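Local atomic coordinates of (S)-2-haloacid dehalogenase 4A (Burkholderia cepacia, PDB entry 2NO4), a protein that hydrolyses short (S)-2-haloalkanoic acids to the corresponding (R)-2-hydroxyalkanoic acids, releasing halide and inverting the configuration of the carbon that carried it. Residues V18-A21 with Y22-L26; W50-R53 with Q54-S58; L78-A81 with L82-H86. All blocks are in the same frame, centred on the assembly; numbering follows the deposited sequence.

Contact 1 of 3, residues V18-A21 with Y22-L26. With SO4 (sulfate ion), chain H.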
loop_
_atom_site.group_PDB
_atom_site.type_symbol
_atom_site.label_atom_id
_atom_site.label_comp_id
_atom_site.label_asym_id
_atom_site.label_seq_id
_atom_site.Cartn_x
_atom_site.Cartn_y
_atom_site.Cartn_z
ATOM N N VAL B 18 -20.869 -5.131 10.885
ATOM C CA VAL B 18 -19.490 -4.969 11.287
ATOM C C VAL B 18 -18.890 -3.818 10.475
ATOM O O VAL B 18 -18.958 -3.809 9.222
ATOM C CB VAL B 18 -18.679 -6.295 11.092
ATOM C CG1 VAL B 18 -17.242 -6.061 11.505
ATOM C CG2 VAL B 18 -19.304 -7.435 11.938
ATOM N N PHE B 19 -18.353 -2.849 11.213
ATOM C CA PHE B 19 -17.882 -1.594 10.694
ATOM C C PHE B 19 -16.358 -1.440 10.728
ATOM O O PHE B 19 -15.727 -1.677 11.736
ATOM C CB PHE B 19 -18.478 -0.440 11.539
ATOM C CG PHE B 19 -19.914 -0.174 11.230
ATOM C CD1 PHE B 19 -20.942 -0.868 11.907
ATOM C CD2 PHE B 19 -20.256 0.706 10.218
ATOM C CE1 PHE B 19 -22.273 -0.646 11.580
ATOM C CE2 PHE B 19 -21.619 0.943 9.888
ATOM C CZ PHE B 19 -22.608 0.260 10.587
ATOM N N ASP B 20 -15.804 -0.995 9.607
ATOM C CA ASP B 20 -14.494 -0.359 9.578
ATOM C C ASP B 20 -14.517 0.912 10.426
ATOM O O ASP B 20 -15.571 1.542 10.592
ATOM C CB ASP B 20 -14.143 -0.064 8.105
ATOM C CG ASP B 20 -12.854 0.681 7.953
ATOM O OD1 ASP B 20 -11.815 0.024 8.093
ATOM O OD2 ASP B 20 -12.883 1.909 7.675
ATOM N N ALA B 21 -13.389 1.264 11.040
ATOM C CA ALA B 21 -13.328 2.500 11.824
ATOM C C ALA B 21 -12.734 3.687 11.047
ATOM O O ALA B 21 -13.450 4.645 10.747
ATOM C CB ALA B 21 -12.590 2.274 13.130
ATOM N N TYR B 22 -11.446 3.598 10.700
ATOM C CA TYR B 22 -10.684 4.734 10.180
ATOM C C TYR B 22 -11.015 4.945 8.705
ATOM O O TYR B 22 -10.601 4.154 7.845
ATOM C CB TYR B 22 -9.164 4.511 10.389
ATOM C CG TYR B 22 -8.829 4.575 11.867
ATOM C CD1 TYR B 22 -8.784 5.817 12.529
ATOM C CD2 TYR B 22 -8.644 3.403 12.620
ATOM C CE1 TYR B 22 -8.500 5.910 13.907
ATOM C CE2 TYR B 22 -8.383 3.470 13.993
ATOM C CZ TYR B 22 -8.326 4.717 14.639
ATOM O OH TYR B 22 -8.051 4.798 15.996
ATOM N N GLY B 23 -11.791 5.981 8.441
ATOM C CA GLY B 23 -12.257 6.267 7.061
ATOM C C GLY B 23 -13.756 6.058 6.871
ATOM O O GLY B 23 -14.355 6.620 5.952
ATOM N N THR B 24 -14.358 5.272 7.765
ATOM C CA THR B 24 -15.776 4.893 7.668
ATOM C C THR B 24 -16.600 5.564 8.763
ATOM O O THR B 24 -17.534 6.310 8.467
ATOM C CB THR B 24 -15.908 3.368 7.717
ATOM O OG1 THR B 24 -15.090 2.807 6.686
ATOM C CG2 THR B 24 -17.391 2.880 7.514
ATOM N N LEU B 25 -16.256 5.284 10.023
ATOM C CA LEU B 25 -16.922 5.914 11.167
ATOM C C LEU B 25 -16.170 7.157 11.612
ATOM O O LEU B 25 -16.789 8.096 12.073
ATOM C CB LEU B 25 -17.037 4.944 12.358
ATOM C CG LEU B 25 -17.902 3.695 12.103
ATOM C CD1 LEU B 25 -17.911 2.769 13.311
ATOM C CD2 LEU B 25 -19.338 4.057 11.646
ATOM N N LEU B 26 -14.844 7.134 11.452
ATOM C CA LEU B 26 -13.936 8.203 11.886
ATOM C C LEU B 26 -13.303 8.847 10.660
ATOM O O LEU B 26 -12.845 8.162 9.749
ATOM C CB LEU B 26 -12.832 7.640 12.783
ATOM C CG LEU B 26 -13.325 6.981 14.076
ATOM C CD1 LEU B 26 -12.169 6.377 14.882
ATOM C CD2 LEU B 26 -14.078 8.042 14.895
HETATM S S SO4 H . -9.369 0.436 10.008
HETATM O O1 SO4 H . -10.384 0.882 10.935
HETATM O O2 SO4 H . -8.049 0.930 10.386
HETATM O O3 SO4 H . -9.367 -1.000 9.844
HETATM O O4 SO4 H . -9.741 1.064 8.743
#
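This is a local turn contact in which Asp-20 and Ala-21, just past strand 16-19, one of the two middle strands of the parallel sheet, are met by Thr-24, Leu-25 and Leu-26 as the chain curls back toward them. The carbonyl oxygen Ala-21 O accepts three backbone N-H groups: Thr-24 N at 3.2 Å, Leu-25 N at 3.0 Å and Leu-26 N at 2.9 Å. Thr-24 N stands 52° out of the carbonyl plane, whereas the other two are tilted less. A further bond, Gly-23 N to Leu-26 O, ties the turn to itself. The sequence Asp-20 to Thr-24, D-A-Y-G-T, is HAD motif I, whose first residue is the nucleophile. Its CG lies anti to the backbone N (chi1 176°), which brings Asp-20 OD2 to 2.6 Å from Thr-24 OG1. The hydroxyl donates on the anti side of OD2, 18° out of the carboxylate plane, and is bonded by Ser-186 N; Lys-161 forms a salt bridge with OD1. A sulfate ion, probably from the crystallisation liquor, occupies the pocket, its O1 gripped by two adjacent amides, Tyr-22 N at 2.9 Å and Ala-21 N at 3.0 Å. Both residues bind the haloacid substrate. On the side toward helix 110-119, Leu-25 crosses Phe-19 at about a right angle, placing Leu-25 CD1 3.7 Å from Phe-19 CB.

Contact 2 of 3, residues W50-R53 with Q54-S58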
loop_
_atom_site.group_PDB
_atom_site.type_symbol
_atom_site.label_atom_id
_atom_site.label_comp_id
_atom_site.label_asym_id
_atom_site.label_seq_id
_atom_site.Cartn_x
_atom_site.Cartn_y
_atom_site.Cartn_z
ATOM N N TRP B 50 0.623 10.899 4.791
ATOM C CA TRP B 50 0.495 10.252 6.096
ATOM C C TRP B 50 -0.407 9.004 5.978
ATOM O O TRP B 50 -0.036 7.898 6.384
ATOM C CB TRP B 50 -0.089 11.233 7.100
ATOM C CG TRP B 50 -0.194 10.752 8.542
ATOM C CD1 TRP B 50 0.295 9.608 9.089
ATOM C CD2 TRP B 50 -0.814 11.478 9.588
ATOM N NE1 TRP B 50 -0.012 9.569 10.444
ATOM C CE2 TRP B 50 -0.662 10.732 10.772
ATOM C CE3 TRP B 50 -1.465 12.728 9.640
ATOM C CZ2 TRP B 50 -1.182 11.167 12.003
ATOM C CZ3 TRP B 50 -1.973 13.175 10.891
ATOM C CH2 TRP B 50 -1.808 12.388 12.041
ATOM N N ARG B 51 -1.604 9.213 5.433
ATOM C CA ARG B 51 -2.578 8.148 5.267
ATOM C C ARG B 51 -2.050 6.997 4.383
ATOM O O ARG B 51 -2.180 5.831 4.744
ATOM C CB ARG B 51 -3.902 8.747 4.703
ATOM C CG ARG B 51 -4.946 7.698 4.247
ATOM C CD ARG B 51 -5.484 6.915 5.416
ATOM N NE ARG B 51 -6.687 6.157 5.066
ATOM C CZ ARG B 51 -7.236 5.228 5.847
ATOM N NH1 ARG B 51 -6.685 4.932 7.009
ATOM N NH2 ARG B 51 -8.327 4.576 5.448
ATOM N N GLN B 52 -1.470 7.329 3.237
ATOM C CA GLN B 52 -0.953 6.345 2.296
ATOM C C GLN B 52 0.149 5.479 2.928
ATOM O O GLN B 52 0.154 4.248 2.748
ATOM C CB GLN B 52 -0.409 7.029 0.996
ATOM C CG GLN B 52 0.131 5.994 -0.102
ATOM C CD GLN B 52 1.595 5.464 0.141
ATOM O OE1 GLN B 52 2.457 6.230 0.583
ATOM N NE2 GLN B 52 1.874 4.168 -0.212
ATOM N N ARG B 53 1.075 6.119 3.649
ATOM C CA ARG B 53 2.190 5.386 4.254
ATOM C C ARG B 53 1.716 4.536 5.445
ATOM O O ARG B 53 2.219 3.442 5.641
ATOM C CB ARG B 53 3.318 6.309 4.751
ATOM C CG ARG B 53 4.356 6.642 3.707
ATOM C CD ARG B 53 4.854 5.391 2.930
ATOM N NE ARG B 53 6.147 5.627 2.267
ATOM C CZ ARG B 53 6.301 6.196 1.060
ATOM N NH1 ARG B 53 7.509 6.366 0.569
ATOM N NH2 ARG B 53 5.256 6.635 0.344
ATOM N N GLN B 54 0.755 5.059 6.207
ATOM C CA GLN B 54 0.192 4.312 7.354
ATOM C C GLN B 54 -0.332 2.960 6.860
ATOM O O GLN B 54 -0.031 1.910 7.450
ATOM C CB GLN B 54 -0.889 5.120 8.058
ATOM C CG GLN B 54 -1.762 4.395 9.122
ATOM C CD GLN B 54 -3.064 5.149 9.372
ATOM O OE1 GLN B 54 -3.864 5.336 8.445
ATOM N NE2 GLN B 54 -3.280 5.621 10.634
ATOM N N LEU B 55 -1.087 3.009 5.762
ATOM C CA LEU B 55 -1.672 1.853 5.140
ATOM C C LEU B 55 -0.613 1.027 4.486
ATOM O O LEU B 55 -0.600 -0.175 4.697
ATOM C CB LEU B 55 -2.755 2.260 4.121
ATOM C CG LEU B 55 -4.027 2.773 4.810
ATOM C CD1 LEU B 55 -5.033 3.132 3.734
ATOM C CD2 LEU B 55 -4.558 1.760 5.849
ATOM N N GLU B 56 0.286 1.647 3.695
ATOM C CA GLU B 56 1.427 0.891 3.160
ATOM C C GLU B 56 2.123 0.051 4.249
ATOM O O GLU B 56 2.372 -1.140 4.031
ATOM C CB GLU B 56 2.489 1.806 2.543
ATOM C CG GLU B 56 3.803 1.047 2.287
ATOM C CD GLU B 56 4.861 1.878 1.570
ATOM O OE1 GLU B 56 4.501 2.732 0.738
ATOM O OE2 GLU B 56 6.067 1.685 1.831
ATOM N N TYR B 57 2.487 0.693 5.365
ATOM C CA TYR B 57 3.185 0.014 6.470
ATOM C C TYR B 57 2.403 -1.168 6.995
ATOM O O TYR B 57 2.990 -2.179 7.323
ATOM C CB TYR B 57 3.551 0.964 7.643
ATOM C CG TYR B 57 4.509 2.056 7.262
ATOM C CD1 TYR B 57 5.307 1.958 6.110
ATOM C CD2 TYR B 57 4.587 3.231 8.032
ATOM C CE1 TYR B 57 6.208 3.044 5.754
ATOM C CE2 TYR B 57 5.482 4.300 7.710
ATOM C CZ TYR B 57 6.267 4.200 6.591
ATOM O OH TYR B 57 7.133 5.264 6.327
ATOM N N SER B 58 1.080 -1.036 7.079
ATOM C CA SER B 58 0.265 -2.128 7.558
ATOM C C SER B 58 0.300 -3.332 6.594
ATOM O O SER B 58 0.381 -4.454 7.039
ATOM C CB SER B 58 -1.173 -1.646 7.883
ATOM O OG SER B 58 -2.010 -1.575 6.707
#
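Arg-51 reaches forward along helix 43-63 to Gln-54 and Leu-55, one turn on. The contact is set mid-helix on i to i+4 backbone bonds such as Glu-56 N to Gln-52 O. From CB the Arg-51 chain leaves with CG anti to the backbone N (chi1 170°) and then bends at chi2 (67°), which turns a side chain that starts away from the following turn back over it. CD approaches the amide oxygen Gln-54 OE1, and Arg-51 NE and CZ each lie 3.7 Å from Leu-55 CD1. That methyl sits over the centre of one guanidinium face, 3.6 Å above the plane, while Arg-51 NH1, at the edge, donates to Gln-54 OE1 at 3.2 Å. The amide and guanidinium planes are 77° apart. NH2 makes a weak hydrogen bond with Tyr-22 O. The other end of the Gln-54 amide, NE2, is held by Thr-74 and Tyr-101.

A second cluster follows: Gln-52 NE2 reaches the anti lone pair of Glu-56 OE1 at 3.1 Å, and Gln-52 OE1 accepts from Arg-53 NH2 at 2.8 Å. Arg-53 and Glu-56 run side by side, but Glu-56 OE1 lies well out of the guanidinium plane, 3.7 Å from Arg-53 NE: a long salt bridge of charges alone, with no N-H pointing at the oxygen. Across the dimer interface, Glu-212 of the second subunit takes Arg-53 NE and Tyr-57 OH, and Tyr-213 of that subunit bonds Glu-56 OE2. Arg-51 binds the haloacid; the methyl over one guanidinium face and the oxygen at its edge probably help to orient it in the pocket.

Contact 3 of 3, residues L78-A81 with L82-H86. With SO4 (sulfate ion), chain J.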
loop_
_atom_site.group_PDB
_atom_site.type_symbol
_atom_site.label_atom_id
_atom_site.label_comp_id
_atom_site.label_asym_id
_atom_site.label_seq_id
_atom_site.Cartn_x
_atom_site.Cartn_y
_atom_site.Cartn_z
ATOM N N LEU B 78 3.626 9.491 10.016
ATOM C CA LEU B 78 3.556 10.930 10.182
ATOM C C LEU B 78 4.958 11.526 10.174
ATOM O O LEU B 78 5.182 12.551 9.555
ATOM C CB LEU B 78 2.869 11.332 11.478
ATOM C CG LEU B 78 2.785 12.841 11.815
ATOM C CD1 LEU B 78 2.069 13.641 10.725
ATOM C CD2 LEU B 78 2.123 13.044 13.198
ATOM N N THR B 79 5.877 10.892 10.903
ATOM C CA THR B 79 7.274 11.331 10.970
ATOM C C THR B 79 7.863 11.384 9.567
ATOM O O THR B 79 8.506 12.360 9.192
ATOM C CB THR B 79 8.059 10.372 11.891
ATOM O OG1 THR B 79 7.581 10.574 13.227
ATOM C CG2 THR B 79 9.560 10.653 11.829
ATOM N N PHE B 80 7.631 10.318 8.797
ATOM C CA PHE B 80 8.049 10.262 7.406
ATOM C C PHE B 80 7.446 11.399 6.559
ATOM O O PHE B 80 8.168 12.003 5.751
ATOM C CB PHE B 80 7.725 8.902 6.781
ATOM C CG PHE B 80 8.082 8.823 5.351
ATOM C CD1 PHE B 80 9.403 8.574 4.960
ATOM C CD2 PHE B 80 7.104 9.072 4.363
ATOM C CE1 PHE B 80 9.749 8.528 3.590
ATOM C CE2 PHE B 80 7.446 9.026 3.005
ATOM C CZ PHE B 80 8.767 8.757 2.623
ATOM N N ALA B 81 6.142 11.648 6.720
ATOM C CA ALA B 81 5.443 12.670 5.933
ATOM C C ALA B 81 5.941 14.077 6.301
ATOM O O ALA B 81 6.171 14.918 5.422
ATOM C CB ALA B 81 3.861 12.529 6.042
ATOM N N LEU B 82 6.147 14.319 7.606
ATOM C CA LEU B 82 6.681 15.606 8.072
ATOM C C LEU B 82 8.077 15.891 7.533
ATOM O O LEU B 82 8.341 17.009 7.097
ATOM C CB LEU B 82 6.704 15.669 9.618
ATOM C CG LEU B 82 5.348 15.742 10.307
ATOM C CD1 LEU B 82 5.572 15.596 11.826
ATOM C CD2 LEU B 82 4.631 17.043 10.000
ATOM N N ARG B 83 8.971 14.889 7.585
ATOM C CA ARG B 83 10.327 15.025 7.005
ATOM C C ARG B 83 10.289 15.214 5.462
ATOM O O ARG B 83 11.049 15.972 4.894
ATOM C CB ARG B 83 11.178 13.800 7.358
ATOM C CG ARG B 83 11.465 13.640 8.821
ATOM C CD ARG B 83 12.050 12.250 9.128
ATOM N NE ARG B 83 12.575 12.207 10.497
ATOM C CZ ARG B 83 13.067 11.117 11.080
ATOM N NH1 ARG B 83 13.048 9.949 10.436
ATOM N NH2 ARG B 83 13.540 11.196 12.323
ATOM N N THR B 84 9.382 14.507 4.792
ATOM C CA THR B 84 9.263 14.601 3.332
ATOM C C THR B 84 8.964 16.049 2.943
ATOM O O THR B 84 9.545 16.567 1.968
ATOM C CB THR B 84 8.157 13.633 2.829
ATOM O OG1 THR B 84 8.608 12.285 3.021
ATOM C CG2 THR B 84 7.827 13.857 1.346
ATOM N N TYR B 85 8.083 16.692 3.718
ATOM C CA TYR B 85 7.667 18.079 3.456
ATOM C C TYR B 85 8.595 19.140 4.054
ATOM O O TYR B 85 8.318 20.365 3.957
ATOM C CB TYR B 85 6.157 18.292 3.737
ATOM C CG TYR B 85 5.364 17.642 2.622
ATOM C CD1 TYR B 85 4.929 16.303 2.720
ATOM C CD2 TYR B 85 5.162 18.328 1.411
ATOM C CE1 TYR B 85 4.272 15.681 1.662
ATOM C CE2 TYR B 85 4.488 17.738 0.357
ATOM C CZ TYR B 85 4.059 16.425 0.471
ATOM O OH TYR B 85 3.445 15.865 -0.612
ATOM N N HIS B 86 9.678 18.648 4.680
ATOM C CA HIS B 86 10.742 19.459 5.329
ATOM C C HIS B 86 10.108 20.512 6.249
ATOM O O HIS B 86 10.441 21.704 6.185
ATOM C CB HIS B 86 11.610 20.191 4.287
ATOM C CG HIS B 86 12.610 19.340 3.574
ATOM N ND1 HIS B 86 12.442 17.984 3.352
ATOM C CD2 HIS B 86 13.770 19.671 2.961
ATOM C CE1 HIS B 86 13.481 17.515 2.685
ATOM N NE2 HIS B 86 14.293 18.518 2.423
HETATM S S SO4 J . 13.013 14.954 12.988
HETATM O O1 SO4 J . 12.560 15.887 14.019
HETATM O O2 SO4 J . 13.449 13.706 13.590
HETATM O O3 SO4 J . 11.874 14.682 12.118
HETATM O O4 SO4 J . 14.150 15.484 12.238
#
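Thr-84 bonds Phe-80 O twice, through its backbone N at 2.9 Å and its hydroxyl OG1 at 2.8 Å, the two donors arriving from opposite faces of the carbonyl plane. The contact covers the last two turns of helix 70-84, closed by a Schellman motif in which His-86, at positive phi (49°), leaves the helical path. With OG1 anti to its own carbonyl carbon (chi1 -68°), the Thr-84 hydroxyl points back along the helix. The same oxygen lies 3.4 Å above one face of the Phe-80 ring, displaced toward the rim. Pro-210 of the second subunit packs against Thr-84 and Arg-83, and Phe-80 touches Glu-212 of the same subunit.

Arg-83 runs extended from CG to NE beside Thr-79, whose methyl CG2 lies over the centre of the guanidinium face, 3.5 Å from its plane; the hydroxyl of Thr-79 is bonded instead to Lys-94 and Asp-75 O. Arg-83 NE and NH2 donate from the edge to O3 and O2 of a sulfate ion, probably from the crystallisation liquor, the second bond being nearly straight (176°); Arg-90 also bonds this ion. On the face toward helix 90-102, Leu-78 CD1 meets Leu-82 CG at 3.9 Å. At the end of the helix, Arg-83 O receives two donors from His-86: its backbone N, and ring atom ND1, which lies 2.9 Å away and nearly in line with the C=O bond.

The three contacts lie in series along the chain and lead outward from the active site: from the centre of contact 1, which holds the nucleophile, it is about 16 Å to the centre of contact 2 and about 26 Å to that of contact 3. Contact 2 touches contact 1 at the Arg-51 and Tyr-22 pair; the nearest atoms of the Arg-51 side chain and the pocket sulfate are about 5 Å apart. Contact 3 does not touch contact 1. It packs on contact 2 instead, with Phe-80 CZ 3.4 Å from Arg-53 NH1 and Ala-81 CB 3.8 Å from Trp-50 N. Helix 43-63 thus joins substrate pocket to dimer interface, where contacts 2 and 3 both meet the second subunit.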